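Long-range contacts in PILI retraction protein PILT (Thermus thermophilus, PDB 5FL3), which probably binds and hydrolyses ATP to power pilus retraction, as a member of the type II/IV secretion ATPase family: residues G119-V124 against L291-A296; L153-N158 against K177-L182; F328-V333 against R357-K362. All coordinates share one frame; numbering follows the deposited sequence.

Interaction 1 of 3, residues G119-V124 against L291-A296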
ATOM      1  N   GLY A 119       6.226  -8.472   9.105  1.00 40.74           N
ATOM      2  CA  GLY A 119       6.386  -7.852  10.403  1.00 34.93           C
ATOM      3  C   GLY A 119       5.124  -7.191  10.921  1.00 41.45           C
ATOM      4  O   GLY A 119       5.200  -6.171  11.607  1.00 43.51           O
ATOM      5  N   LEU A 120       3.965  -7.761  10.578  1.00 45.51           N
ATOM      6  CA  LEU A 120       2.655  -7.273  11.030  1.00 42.19           C
ATOM      7  C   LEU A 120       2.130  -8.194  12.126  1.00 44.24           C
ATOM      8  O   LEU A 120       2.021  -9.406  11.911  1.00 46.02           O
ATOM      9  CB  LEU A 120       1.645  -7.241   9.876  1.00 43.02           C
ATOM     10  CG  LEU A 120       1.776  -6.423   8.589  1.00 40.05           C
ATOM     11  CD1 LEU A 120       0.967  -7.095   7.491  1.00 33.99           C
ATOM     12  CD2 LEU A 120       1.233  -5.036   8.808  1.00 38.21           C
ATOM     13  N   PRO A 121       1.793  -7.635  13.297  1.00 44.32           N
ATOM     14  CA  PRO A 121       1.378  -8.469  14.445  1.00 39.53           C
ATOM     15  C   PRO A 121       0.102  -9.270  14.171  1.00 47.82           C
ATOM     16  O   PRO A 121      -0.985  -8.703  13.984  1.00 46.23           O
ATOM     17  CB  PRO A 121       1.161  -7.454  15.573  1.00 38.18           C
ATOM     18  CG  PRO A 121       1.063  -6.097  14.882  1.00 47.88           C
ATOM     19  CD  PRO A 121       1.898  -6.206  13.635  1.00 42.95           C
ATOM     20  N   ARG A 122       0.250 -10.593  14.177  1.00 47.89           N
ATOM     21  CA  ARG A 122      -0.781 -11.493  13.697  1.00 44.01           C
ATOM     22  C   ARG A 122      -2.099 -11.311  14.415  1.00 47.29           C
ATOM     23  O   ARG A 122      -3.162 -11.291  13.781  1.00 48.15           O
ATOM     24  CB  ARG A 122      -0.330 -12.948  13.821  1.00 40.81           C
ATOM     25  CG  ARG A 122      -1.458 -13.926  13.486  1.00 49.08           C
ATOM     26  CD  ARG A 122      -0.959 -15.288  13.031  1.00 46.01           C
ATOM     27  NE  ARG A 122      -0.289 -15.244  11.732  1.00 49.18           N
ATOM     28  CZ  ARG A 122      -0.924 -15.350  10.565  1.00 50.61           C
ATOM     29  NH1 ARG A 122      -2.246 -15.491  10.536  1.00 41.72           N
ATOM     30  NH2 ARG A 122      -0.240 -15.304   9.428  1.00 45.01           N
ATOM     31  N   GLU A 123      -2.024 -11.167  15.731  1.00 50.27           N
ATOM     32  CA  GLU A 123      -3.213 -11.107  16.567  1.00 47.14           C
ATOM     33  C   GLU A 123      -4.026  -9.865  16.255  1.00 46.63           C
ATOM     34  O   GLU A 123      -5.243  -9.931  16.105  1.00 48.98           O
ATOM     35  CB  GLU A 123      -2.826 -11.138  18.042  1.00 54.45           C
ATOM     36  CG  GLU A 123      -3.937 -11.614  18.957  1.00 63.59           C
ATOM     37  CD  GLU A 123      -3.585 -11.448  20.420  1.00 78.25           C
ATOM     38  OE1 GLU A 123      -2.378 -11.283  20.721  1.00 82.37           O
ATOM     39  OE2 GLU A 123      -4.516 -11.464  21.261  1.00 78.33           O
ATOM     40  N   VAL A 124      -3.346  -8.735  16.131  1.00 47.24           N
ATOM     41  CA  VAL A 124      -3.988  -7.495  15.715  1.00 41.94           C
ATOM     42  C   VAL A 124      -4.649  -7.618  14.339  1.00 45.53           C
ATOM     43  O   VAL A 124      -5.785  -7.177  14.140  1.00 44.35           O
ATOM     44  CB  VAL A 124      -2.976  -6.347  15.673  1.00 42.71           C
ATOM     45  CG1 VAL A 124      -3.593  -5.112  15.045  1.00 40.67           C
ATOM     46  CG2 VAL A 124      -2.465  -6.056  17.076  1.00 45.11           C
ATOM     47  N   LEU A 291       5.869   0.298  12.526  1.00 41.42           N
ATOM     48  CA  LEU A 291       4.414   0.256  12.484  1.00 42.44           C
ATOM     49  C   LEU A 291       3.788   0.856  13.736  1.00 44.75           C
ATOM     50  O   LEU A 291       4.151   0.491  14.870  1.00 42.00           O
ATOM     51  CB  LEU A 291       3.953  -1.187  12.288  1.00 38.90           C
ATOM     52  CG  LEU A 291       2.459  -1.430  12.372  1.00 41.73           C
ATOM     53  CD1 LEU A 291       1.736  -0.637  11.285  1.00 42.01           C
ATOM     54  CD2 LEU A 291       2.159  -2.905  12.241  1.00 41.69           C
ATOM     55  N   GLU A 292       2.889   1.816  13.518  1.00 41.17           N
ATOM     56  CA  GLU A 292       2.089   2.410  14.589  1.00 43.29           C
ATOM     57  C   GLU A 292       0.636   1.948  14.452  1.00 42.03           C
ATOM     58  O   GLU A 292       0.070   2.019  13.358  1.00 36.51           O
ATOM     59  CB  GLU A 292       2.172   3.926  14.551  1.00 37.09           C
ATOM     60  CG  GLU A 292       1.274   4.631  15.522  1.00 39.15           C
ATOM     61  CD  GLU A 292       1.553   6.119  15.531  1.00 46.21           C
ATOM     62  OE1 GLU A 292       2.729   6.476  15.738  1.00 51.84           O
ATOM     63  OE2 GLU A 292       0.623   6.933  15.326  1.00 48.10           O
ATOM     64  N   ILE A 293       0.044   1.488  15.557  1.00 39.74           N
ATOM     65  CA  ILE A 293      -1.326   0.967  15.567  1.00 38.18           C
ATOM     66  C   ILE A 293      -2.255   1.764  16.469  1.00 43.82           C
ATOM     67  O   ILE A 293      -2.064   1.804  17.684  1.00 43.60           O
ATOM     68  CB  ILE A 293      -1.356  -0.502  16.020  1.00 40.17           C
ATOM     69  CG1 ILE A 293      -0.367  -1.320  15.186  1.00 41.69           C
ATOM     70  CG2 ILE A 293      -2.742  -1.091  15.928  1.00 40.25           C
ATOM     71  CD1 ILE A 293      -0.236  -2.753  15.618  1.00 43.93           C
ATOM     72  N   LEU A 294      -3.261   2.402  15.865  1.00 42.99           N
ATOM     73  CA  LEU A 294      -4.379   2.958  16.621  1.00 39.25           C
ATOM     74  C   LEU A 294      -5.593   2.060  16.476  1.00 39.89           C
ATOM     75  O   LEU A 294      -6.090   1.864  15.375  1.00 45.90           O
ATOM     76  CB  LEU A 294      -4.713   4.373  16.155  1.00 41.08           C
ATOM     77  CG  LEU A 294      -5.988   4.967  16.756  1.00 41.60           C
ATOM     78  CD1 LEU A 294      -5.927   4.877  18.262  1.00 49.39           C
ATOM     79  CD2 LEU A 294      -6.188   6.407  16.341  1.00 41.48           C
ATOM     80  N   ILE A 295      -6.061   1.486  17.572  1.00 41.93           N
ATOM     81  CA  ILE A 295      -7.279   0.692  17.524  1.00 40.76           C
ATOM     82  C   ILE A 295      -8.416   1.500  18.114  1.00 45.40           C
ATOM     83  O   ILE A 295      -8.292   2.059  19.202  1.00 48.21           O
ATOM     84  CB  ILE A 295      -7.139  -0.631  18.269  1.00 43.15           C
ATOM     85  CG1 ILE A 295      -6.050  -1.490  17.627  1.00 42.74           C
ATOM     86  CG2 ILE A 295      -8.452  -1.383  18.251  1.00 41.71           C
ATOM     87  CD1 ILE A 295      -6.441  -2.086  16.320  1.00 37.64           C
ATOM     88  N   ALA A 296      -9.526   1.566  17.388  1.00 45.48           N
ATOM     89  CA  ALA A 296     -10.657   2.379  17.799  1.00 47.14           C
ATOM     90  C   ALA A 296     -11.506   1.705  18.891  1.00 51.74           C
ATOM     91  O   ALA A 296     -12.646   1.299  18.662  1.00 52.41           O
ATOM     92  CB  ALA A 296     -11.513   2.724  16.594  1.00 45.67           C
TER
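The pyrrolidine ring of Pro121, puckered C-gamma endo, meets strand 291-295 through two adjoining carbons, CD and CG. Its CD lies 3.6 Å from Leu291 CD2, ring and leucine reaching tip to tip. Its CG lies 3.7 Å from Ile293 CD1, and here the two side chains slide past each other in opposite directions. The two adjoining ring carbons thus reach Leu291 and Ile293, alternate residues whose side chains leave the strand on the same face. Leu291 has CG anti to the backbone N (chi1 174°), and its CD2 serves two partners: beyond the proline it also touches Leu120, whose CD2 is 4.1 Å away and whose side chain crosses it at about a right angle. Farther along, Val124 CG1 comes tip to tip with Ile293 CD1 at 4.1 Å and also approaches Ile295 CD1 at 4.3 Å. Every contact is between carbons, with no hydrogen bond across the pair, and the backbones stay apart, Leu120 CA and Leu291 CA being 7.9 Å from each other. Gly119 ends the preceding helix in a Schellman motif with positive phi, and Pro121 takes the N-cap position of the next helix. Pro121 and Val124 are directed at the strand, and Leu120 meets it through CD2. Leu120 lies next to Leu118 of the nucleotide site, and its side chain is about 5 Å from the bound ADP at nearest atoms. Strand 287-295 is the outermost strand of the mixed sheet in this chain, antiparallel to strand 270-280, whose Leu274 and Gln276 touch Leu291. On the strand's other face, Glu292 and Leu294 pack on helix 313-318, leaving the strand between that helix and the start of helix 122-130.

Interaction 2 of 3, residues L153-N158 against K177-L182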
ATOM      1  N   LEU A 153      -3.893  -8.748   4.289  1.00 31.56           N
ATOM      2  CA  LEU A 153      -5.144  -8.634   5.015  1.00 31.76           C
ATOM      3  C   LEU A 153      -6.324  -9.206   4.203  1.00 31.96           C
ATOM      4  O   LEU A 153      -7.172  -9.889   4.742  1.00 33.55           O
ATOM      5  CB  LEU A 153      -5.375  -7.172   5.387  1.00 30.44           C
ATOM      6  CG  LEU A 153      -6.687  -6.874   6.073  1.00 32.98           C
ATOM      7  CD1 LEU A 153      -6.780  -7.755   7.304  1.00 41.09           C
ATOM      8  CD2 LEU A 153      -6.774  -5.408   6.433  1.00 33.37           C
ATOM      9  N   ILE A 154      -6.357  -8.953   2.905  1.00 30.97           N
ATOM     10  CA  ILE A 154      -7.420  -9.474   2.058  1.00 32.49           C
ATOM     11  C   ILE A 154      -7.312 -10.995   1.941  1.00 36.88           C
ATOM     12  O   ILE A 154      -8.315 -11.713   1.947  1.00 36.57           O
ATOM     13  CB  ILE A 154      -7.370  -8.830   0.638  1.00 32.58           C
ATOM     14  CG1 ILE A 154      -7.723  -7.344   0.701  1.00 30.72           C
ATOM     15  CG2 ILE A 154      -8.277  -9.565  -0.341  1.00 28.67           C
ATOM     16  CD1 ILE A 154      -7.666  -6.659  -0.618  1.00 32.55           C
ATOM     17  N   ASP A 155      -6.078 -11.470   1.837  1.00 35.86           N
ATOM     18  CA  ASP A 155      -5.780 -12.889   1.688  1.00 35.96           C
ATOM     19  C   ASP A 155      -6.260 -13.680   2.895  1.00 36.24           C
ATOM     20  O   ASP A 155      -6.730 -14.803   2.776  1.00 38.26           O
ATOM     21  CB  ASP A 155      -4.270 -13.074   1.488  1.00 38.30           C
ATOM     22  CG  ASP A 155      -3.871 -14.524   1.277  1.00 40.44           C
ATOM     23  OD1 ASP A 155      -4.252 -15.099   0.234  1.00 35.79           O
ATOM     24  OD2 ASP A 155      -3.154 -15.075   2.148  1.00 45.37           O
ATOM     25  N   HIS A 156      -6.135 -13.073   4.063  1.00 39.51           N
ATOM     26  CA  HIS A 156      -6.520 -13.721   5.301  1.00 40.08           C
ATOM     27  C   HIS A 156      -8.004 -13.918   5.369  1.00 39.24           C
ATOM     28  O   HIS A 156      -8.480 -14.966   5.804  1.00 42.21           O
ATOM     29  CB  HIS A 156      -6.087 -12.905   6.502  1.00 41.62           C
ATOM     30  CG  HIS A 156      -6.479 -13.528   7.800  1.00 49.24           C
ATOM     31  ND1 HIS A 156      -5.824 -14.625   8.325  1.00 44.88           N
ATOM     32  CD2 HIS A 156      -7.472 -13.227   8.668  1.00 44.81           C
ATOM     33  CE1 HIS A 156      -6.390 -14.960   9.468  1.00 45.32           C
ATOM     34  NE2 HIS A 156      -7.392 -14.130   9.700  1.00 48.60           N
ATOM     35  N   ILE A 157      -8.722 -12.871   4.969  1.00 39.33           N
ATOM     36  CA  ILE A 157     -10.177 -12.888   4.847  1.00 41.76           C
ATOM     37  C   ILE A 157     -10.631 -13.935   3.815  1.00 42.10           C
ATOM     38  O   ILE A 157     -11.514 -14.767   4.071  1.00 37.13           O
ATOM     39  CB  ILE A 157     -10.692 -11.487   4.449  1.00 39.11           C
ATOM     40  CG1 ILE A 157     -10.505 -10.517   5.612  1.00 38.05           C
ATOM     41  CG2 ILE A 157     -12.146 -11.537   4.021  1.00 34.72           C
ATOM     42  CD1 ILE A 157     -10.763  -9.090   5.246  1.00 37.76           C
ATOM     43  N   ASN A 158      -9.986 -13.895   2.656  1.00 39.82           N
ATOM     44  CA  ASN A 158     -10.315 -14.771   1.542  1.00 38.90           C
ATOM     45  C   ASN A 158     -10.169 -16.237   1.941  1.00 42.52           C
ATOM     46  O   ASN A 158     -10.821 -17.113   1.363  1.00 44.85           O
ATOM     47  CB  ASN A 158      -9.411 -14.424   0.338  1.00 36.28           C
ATOM     48  CG  ASN A 158      -9.620 -15.339  -0.880  1.00 37.37           C
ATOM     49  OD1 ASN A 158     -10.713 -15.859  -1.134  1.00 37.59           O
ATOM     50  ND2 ASN A 158      -8.553 -15.516  -1.648  1.00 30.81           N
ATOM     51  N   LYS A 177      -6.650 -15.080  -5.997  1.00 43.42           N
ATOM     52  CA  LYS A 177      -7.538 -16.090  -6.537  1.00 46.15           C
ATOM     53  C   LYS A 177      -8.692 -16.306  -5.553  1.00 38.58           C
ATOM     54  O   LYS A 177      -8.620 -15.895  -4.401  1.00 40.02           O
ATOM     55  CB  LYS A 177      -6.782 -17.385  -6.830  1.00 45.16           C
ATOM     56  CG  LYS A 177      -6.166 -18.021  -5.629  1.00 50.85           C
ATOM     57  CD  LYS A 177      -5.289 -19.188  -6.020  1.00 57.25           C
ATOM     58  CE  LYS A 177      -4.738 -19.894  -4.783  1.00 61.40           C
ATOM     59  NZ  LYS A 177      -5.811 -20.631  -4.036  1.00 63.10           N
ATOM     60  N   HIS A 178      -9.773 -16.887  -6.042  1.00 37.60           N
ATOM     61  CA  HIS A 178     -10.902 -17.291  -5.211  1.00 38.91           C
ATOM     62  C   HIS A 178     -10.422 -18.355  -4.216  1.00 40.70           C
ATOM     63  O   HIS A 178      -9.720 -19.300  -4.582  1.00 40.12           O
ATOM     64  CB  HIS A 178     -12.046 -17.792  -6.121  1.00 38.37           C
ATOM     65  CG  HIS A 178     -13.092 -18.622  -5.437  1.00 49.75           C
ATOM     66  ND1 HIS A 178     -13.990 -18.104  -4.523  1.00 48.92           N
ATOM     67  CD2 HIS A 178     -13.417 -19.935  -5.576  1.00 49.42           C
ATOM     68  CE1 HIS A 178     -14.802 -19.063  -4.110  1.00 50.56           C
ATOM     69  NE2 HIS A 178     -14.473 -20.185  -4.734  1.00 52.74           N
ATOM     70  N   LYS A 179     -10.725 -18.157  -2.941  1.00 37.92           N
ATOM     71  CA  LYS A 179     -10.482 -19.194  -1.952  1.00 39.24           C
ATOM     72  C   LYS A 179     -11.805 -19.443  -1.251  1.00 43.69           C
ATOM     73  O   LYS A 179     -12.700 -20.077  -1.832  1.00 41.44           O
ATOM     74  CB  LYS A 179      -9.370 -18.799  -0.985  1.00 39.70           C
ATOM     75  CG  LYS A 179      -8.019 -18.664  -1.701  1.00 37.87           C
ATOM     76  CD  LYS A 179      -6.882 -18.274  -0.762  1.00 39.12           C
ATOM     77  CE  LYS A 179      -5.587 -18.031  -1.543  1.00 36.61           C
ATOM     78  NZ  LYS A 179      -4.461 -17.586  -0.678  1.00 36.49           N
ATOM     79  N   LYS A 180     -11.964 -18.921  -0.042  1.00 37.90           N
ATOM     80  CA  LYS A 180     -13.254 -19.036   0.620  1.00 39.41           C
ATOM     81  C   LYS A 180     -14.166 -17.873   0.239  1.00 39.43           C
ATOM     82  O   LYS A 180     -15.382 -17.983   0.319  1.00 43.16           O
ATOM     83  CB  LYS A 180     -13.072 -19.110   2.134  1.00 44.14           C
ATOM     84  CG  LYS A 180     -14.287 -19.653   2.882  1.00 50.29           C
ATOM     85  CD  LYS A 180     -13.878 -20.481   4.118  1.00 54.45           C
ATOM     86  CE  LYS A 180     -15.116 -21.006   4.877  1.00 59.17           C
ATOM     87  NZ  LYS A 180     -14.781 -22.059   5.891  1.00 62.89           N
ATOM     88  N   SER A 181     -13.562 -16.762  -0.176  1.00 39.29           N
ATOM     89  CA  SER A 181     -14.287 -15.548  -0.565  1.00 36.59           C
ATOM     90  C   SER A 181     -14.294 -15.339  -2.059  1.00 34.17           C
ATOM     91  O   SER A 181     -13.510 -15.944  -2.773  1.00 34.13           O
ATOM     92  CB  SER A 181     -13.662 -14.313   0.074  1.00 36.05           C
ATOM     93  OG  SER A 181     -13.791 -14.332   1.473  1.00 35.11           O
ATOM     94  N   LEU A 182     -15.202 -14.490  -2.527  1.00 34.63           N
ATOM     95  CA  LEU A 182     -15.081 -13.915  -3.858  1.00 32.47           C
ATOM     96  C   LEU A 182     -14.208 -12.668  -3.751  1.00 32.80           C
ATOM     97  O   LEU A 182     -14.346 -11.871  -2.827  1.00 32.29           O
ATOM     98  CB  LEU A 182     -16.436 -13.552  -4.450  1.00 33.65           C
ATOM     99  CG  LEU A 182     -17.429 -14.676  -4.678  1.00 36.81           C
ATOM    100  CD1 LEU A 182     -18.719 -14.097  -5.268  1.00 34.55           C
ATOM    101  CD2 LEU A 182     -16.813 -15.698  -5.599  1.00 32.85           C
TER
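Asn158 carries its CG anti to the backbone N (chi1 177°), which points CG from the last turn of helix 146-160 toward the loop 177-181; Lys179, extended beyond CG, crosses the Asn158 side chain at about a right angle. Asn158 OD1 accepts two backbone N-H groups, Lys179 N at 2.9 Å, tilted somewhat from the carbonyl plane, and Ser181 N at 3.1 Å, within it. On the other branch Asn158 ND2 donates to Lys177 O (2.8 Å), and together these bonds fix the rotation of the amide. The main-chain Asn158 O receives Lys180 N at 2.6 Å and, weakly, Ser181 N. At the more exposed side Lys179 NZ forms a salt bridge with Asp155 OD1, 2.7 Å long, on the syn lone pair. The hydroxyl of Ser181 turns elsewhere, bonding Tyr161 O and Lys163 N just beyond the helix. Buried Asn158 thus binds the loop's main chain with both its side-chain amide and its own carbonyl. This ties the loop leading into edge strand 182-187 to the helix that starts at the P-loop (Walker A) lysine, Lys146, within the P-loop NTPase fold.

Interaction 3 of 3, residues F328-V333 against R357-K362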
ATOM      1  N   PHE A 328       4.797   4.959  16.767  1.00 46.17           N
ATOM      2  CA  PHE A 328       6.030   4.768  16.017  1.00 53.60           C
ATOM      3  C   PHE A 328       7.249   4.790  16.927  1.00 51.15           C
ATOM      4  O   PHE A 328       8.110   3.914  16.817  1.00 47.90           O
ATOM      5  CB  PHE A 328       6.208   5.826  14.934  1.00 51.19           C
ATOM      6  CG  PHE A 328       6.008   5.303  13.559  1.00 53.09           C
ATOM      7  CD1 PHE A 328       5.224   4.186  13.347  1.00 57.02           C
ATOM      8  CD2 PHE A 328       6.640   5.885  12.482  1.00 61.37           C
ATOM      9  CE1 PHE A 328       5.029   3.683  12.092  1.00 55.77           C
ATOM     10  CE2 PHE A 328       6.450   5.371  11.219  1.00 60.36           C
ATOM     11  CZ  PHE A 328       5.638   4.288  11.004  1.00 52.53           C
ATOM     12  N   ASP A 329       7.319   5.791  17.807  1.00 51.38           N
ATOM     13  CA  ASP A 329       8.499   5.978  18.635  1.00 48.71           C
ATOM     14  C   ASP A 329       8.654   4.784  19.556  1.00 52.20           C
ATOM     15  O   ASP A 329       9.774   4.410  19.897  1.00 52.38           O
ATOM     16  CB  ASP A 329       8.428   7.280  19.432  1.00 53.77           C
ATOM     17  CG  ASP A 329       8.551   8.515  18.547  1.00 57.19           C
ATOM     18  OD1 ASP A 329       8.877   8.337  17.351  1.00 51.06           O
ATOM     19  OD2 ASP A 329       8.350   9.651  19.060  1.00 58.32           O
ATOM     20  N   GLN A 330       7.537   4.160  19.929  1.00 51.21           N
ATOM     21  CA  GLN A 330       7.590   2.927  20.720  1.00 49.37           C
ATOM     22  C   GLN A 330       8.114   1.750  19.912  1.00 46.62           C
ATOM     23  O   GLN A 330       8.951   0.998  20.384  1.00 51.53           O
ATOM     24  CB  GLN A 330       6.217   2.567  21.291  1.00 48.44           C
ATOM     25  CG  GLN A 330       5.812   3.357  22.517  1.00 48.19           C
ATOM     26  CD  GLN A 330       4.408   3.017  22.966  1.00 55.72           C
ATOM     27  OE1 GLN A 330       3.463   3.092  22.184  1.00 56.37           O
ATOM     28  NE2 GLN A 330       4.263   2.629  24.228  1.00 55.83           N
ATOM     29  N   HIS A 331       7.628   1.582  18.693  1.00 49.69           N
ATOM     30  CA  HIS A 331       8.041   0.422  17.920  1.00 49.14           C
ATOM     31  C   HIS A 331       9.498   0.551  17.509  1.00 48.54           C
ATOM     32  O   HIS A 331      10.179  -0.459  17.348  1.00 50.90           O
ATOM     33  CB  HIS A 331       7.152   0.228  16.689  1.00 44.56           C
ATOM     34  CG  HIS A 331       7.351  -1.090  16.006  1.00 46.32           C
ATOM     35  ND1 HIS A 331       7.493  -1.210  14.638  1.00 45.46           N
ATOM     36  CD2 HIS A 331       7.441  -2.348  16.500  1.00 50.66           C
ATOM     37  CE1 HIS A 331       7.662  -2.481  14.323  1.00 47.33           C
ATOM     38  NE2 HIS A 331       7.633  -3.195  15.436  1.00 47.54           N
ATOM     39  N   LEU A 332       9.971   1.790  17.354  1.00 47.77           N
ATOM     40  CA  LEU A 332      11.342   2.056  16.896  1.00 48.68           C
ATOM     41  C   LEU A 332      12.369   1.643  17.946  1.00 53.69           C
ATOM     42  O   LEU A 332      13.348   0.961  17.633  1.00 48.84           O
ATOM     43  CB  LEU A 332      11.528   3.530  16.551  1.00 44.82           C
ATOM     44  CG  LEU A 332      10.973   3.988  15.201  1.00 50.29           C
ATOM     45  CD1 LEU A 332      11.029   5.507  15.083  1.00 50.68           C
ATOM     46  CD2 LEU A 332      11.701   3.322  14.024  1.00 46.13           C
ATOM     47  N   VAL A 333      12.138   2.079  19.184  1.00 53.60           N
ATOM     48  CA  VAL A 333      12.856   1.572  20.348  1.00 53.87           C
ATOM     49  C   VAL A 333      12.977   0.048  20.284  1.00 54.90           C
ATOM     50  O   VAL A 333      14.081  -0.506  20.345  1.00 53.11           O
ATOM     51  CB  VAL A 333      12.148   1.982  21.659  1.00 51.09           C
ATOM     52  CG1 VAL A 333      12.491   1.025  22.772  1.00 51.73           C
ATOM     53  CG2 VAL A 333      12.503   3.417  22.036  1.00 54.33           C
ATOM     54  N   ARG A 357      14.969   9.004  22.612  1.00 74.90           N
ATOM     55  CA  ARG A 357      16.090   8.645  23.490  1.00 77.39           C
ATOM     56  C   ARG A 357      15.639   8.500  24.946  1.00 72.94           C
ATOM     57  O   ARG A 357      16.119   7.624  25.662  1.00 75.06           O
ATOM     58  CB  ARG A 357      17.228   9.664  23.372  1.00 81.30           C
ATOM     59  CG  ARG A 357      18.445   9.376  24.277  1.00 85.52           C
ATOM     60  CD  ARG A 357      19.094   7.993  24.043  1.00 82.81           C
ATOM     61  NE  ARG A 357      20.313   7.830  24.849  1.00 98.79           N
ATOM     62  CZ  ARG A 357      20.913   6.668  25.112  1.00 94.47           C
ATOM     63  NH1 ARG A 357      20.409   5.533  24.644  1.00 84.46           N
ATOM     64  NH2 ARG A 357      22.018   6.643  25.860  1.00 89.80           N
ATOM     65  N   LEU A 358      14.713   9.350  25.373  1.00 75.63           N
ATOM     66  CA  LEU A 358      14.038   9.155  26.648  1.00 74.56           C
ATOM     67  C   LEU A 358      13.509   7.731  26.742  1.00 74.06           C
ATOM     68  O   LEU A 358      13.967   6.932  27.562  1.00 76.78           O
ATOM     69  CB  LEU A 358      12.888  10.148  26.817  1.00 70.33           C
ATOM     70  CG  LEU A 358      13.267  11.610  27.013  1.00 74.14           C
ATOM     71  CD1 LEU A 358      12.021  12.451  27.248  1.00 77.74           C
ATOM     72  CD2 LEU A 358      14.239  11.739  28.168  1.00 75.43           C
ATOM     73  N   LEU A 359      12.549   7.429  25.877  1.00 72.80           N
ATOM     74  CA  LEU A 359      11.941   6.109  25.789  1.00 71.89           C
ATOM     75  C   LEU A 359      12.970   4.978  25.702  1.00 72.57           C
ATOM     76  O   LEU A 359      12.797   3.922  26.318  1.00 73.83           O
ATOM     77  CB  LEU A 359      11.014   6.060  24.576  1.00 68.92           C
ATOM     78  CG  LEU A 359       9.591   5.561  24.792  1.00 69.72           C
ATOM     79  CD1 LEU A 359       8.781   6.567  25.594  1.00 71.46           C
ATOM     80  CD2 LEU A 359       8.930   5.294  23.458  1.00 65.65           C
ATOM     81  N   LEU A 360      14.038   5.208  24.939  1.00 71.96           N
ATOM     82  CA  LEU A 360      15.088   4.207  24.751  1.00 70.68           C
ATOM     83  C   LEU A 360      15.822   3.909  26.045  1.00 72.15           C
ATOM     84  O   LEU A 360      16.012   2.743  26.395  1.00 74.56           O
ATOM     85  CB  LEU A 360      16.091   4.659  23.685  1.00 67.67           C
ATOM     86  CG  LEU A 360      17.322   3.763  23.519  1.00 63.41           C
ATOM     87  CD1 LEU A 360      16.924   2.334  23.201  1.00 58.62           C
ATOM     88  CD2 LEU A 360      18.241   4.310  22.443  1.00 64.12           C
ATOM     89  N   THR A 361      16.221   4.965  26.758  1.00 76.22           N
ATOM     90  CA  THR A 361      17.025   4.829  27.981  1.00 81.41           C
ATOM     91  C   THR A 361      16.393   3.849  28.970  1.00 85.65           C
ATOM     92  O   THR A 361      17.088   3.250  29.803  1.00 88.29           O
ATOM     93  CB  THR A 361      17.240   6.193  28.694  1.00 80.06           C
ATOM     94  OG1 THR A 361      15.987   6.878  28.823  1.00 75.21           O
ATOM     95  CG2 THR A 361      18.223   7.064  27.922  1.00 73.39           C
ATOM     96  N   LYS A 362      15.080   3.671  28.851  1.00 81.02           N
ATOM     97  CA  LYS A 362      14.346   2.728  29.677  1.00 75.76           C
ATOM     98  C   LYS A 362      14.395   1.310  29.111  1.00 80.07           C
ATOM     99  O   LYS A 362      13.412   0.572  29.172  1.00 78.03           O
ATOM    100  CB  LYS A 362      12.915   3.202  29.817  1.00 71.58           C
ATOM    101  CG  LYS A 362      12.843   4.692  30.042  1.00 71.93           C
ATOM    102  CD  LYS A 362      11.448   5.219  29.779  1.00 82.29           C
ATOM    103  CE  LYS A 362      10.962   6.096  30.926  1.00 84.98           C
ATOM    104  NZ  LYS A 362       9.576   6.597  30.701  1.00 67.91           N
TER
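Helices 328-333 and 357-361 run in broadly the same direction, their N-to-C axes 45° apart (signed crossing angle -45°) and 9.5 Å distant at closest approach. The backbones come nearest at Val333 and Leu360, whose CA atoms are 5.6 Å apart. On helix 328-337 Val333 makes the broadest contact. Its CG2, anti to the carbonyl carbon and beside the backbone N, rests on the main chain of the other helix, 3.7 Å from Leu360 N, and reaches the first side-chain carbons of two successive residues, Leu359 CB at 4.0 Å and Leu360 CB at 4.1 Å. Leu359 returns the contact one turn earlier along helix 328-337. Its CD2 lies 3.8 Å from Gln330 CG, the two side chains passing at a slant, and is equally near the main-chain Asp329 O. Methyl groups thus lie against main-chain atoms (Leu360 N, Asp329 O) and methylene carbons, and no hydrogen bond joins the segments. The polar ends of the flanking residues find partners beyond the contact: Gln330 bonds Thr327 N through OE1 and Met318 O through NE2, while the two carboxylate oxygens of Asp329 take the backbone amides of Thr351 and Ser352, just before helix 353-361. Around the pair, Phe356 of the second helix packs against Leu332 and Val333, and Tyr336 and Thr337 of the first touch Leu360. This joins the first and last members of a C-terminal group of three helices, 328-337, 343-349 and 353-361, while Phe328 and Leu332 reach back to strand 270-280.

How the interactions relate
Interaction 1 is the most buried, a carbon-only layer between the start of helix 122-130 and the sheet-edge strand 287-295; interaction 2 lies at the opposite edge of the same sheet, where a loop is held by polar bonds and a salt bridge. Interaction 3, farther from the chain's centre, is again largely apolar but only partly buried. Interactions 1 and 3 are coupled directly: Glu292 and Leu291 probably hydrogen-bond Phe328 and His331, joining the start of helix 328-337 to the strand. Interactions 1 and 2 meet more lightly, through Arg122 packing near His156. Interactions 2 and 3 do not touch, their nearest atoms being about 16 Å apart.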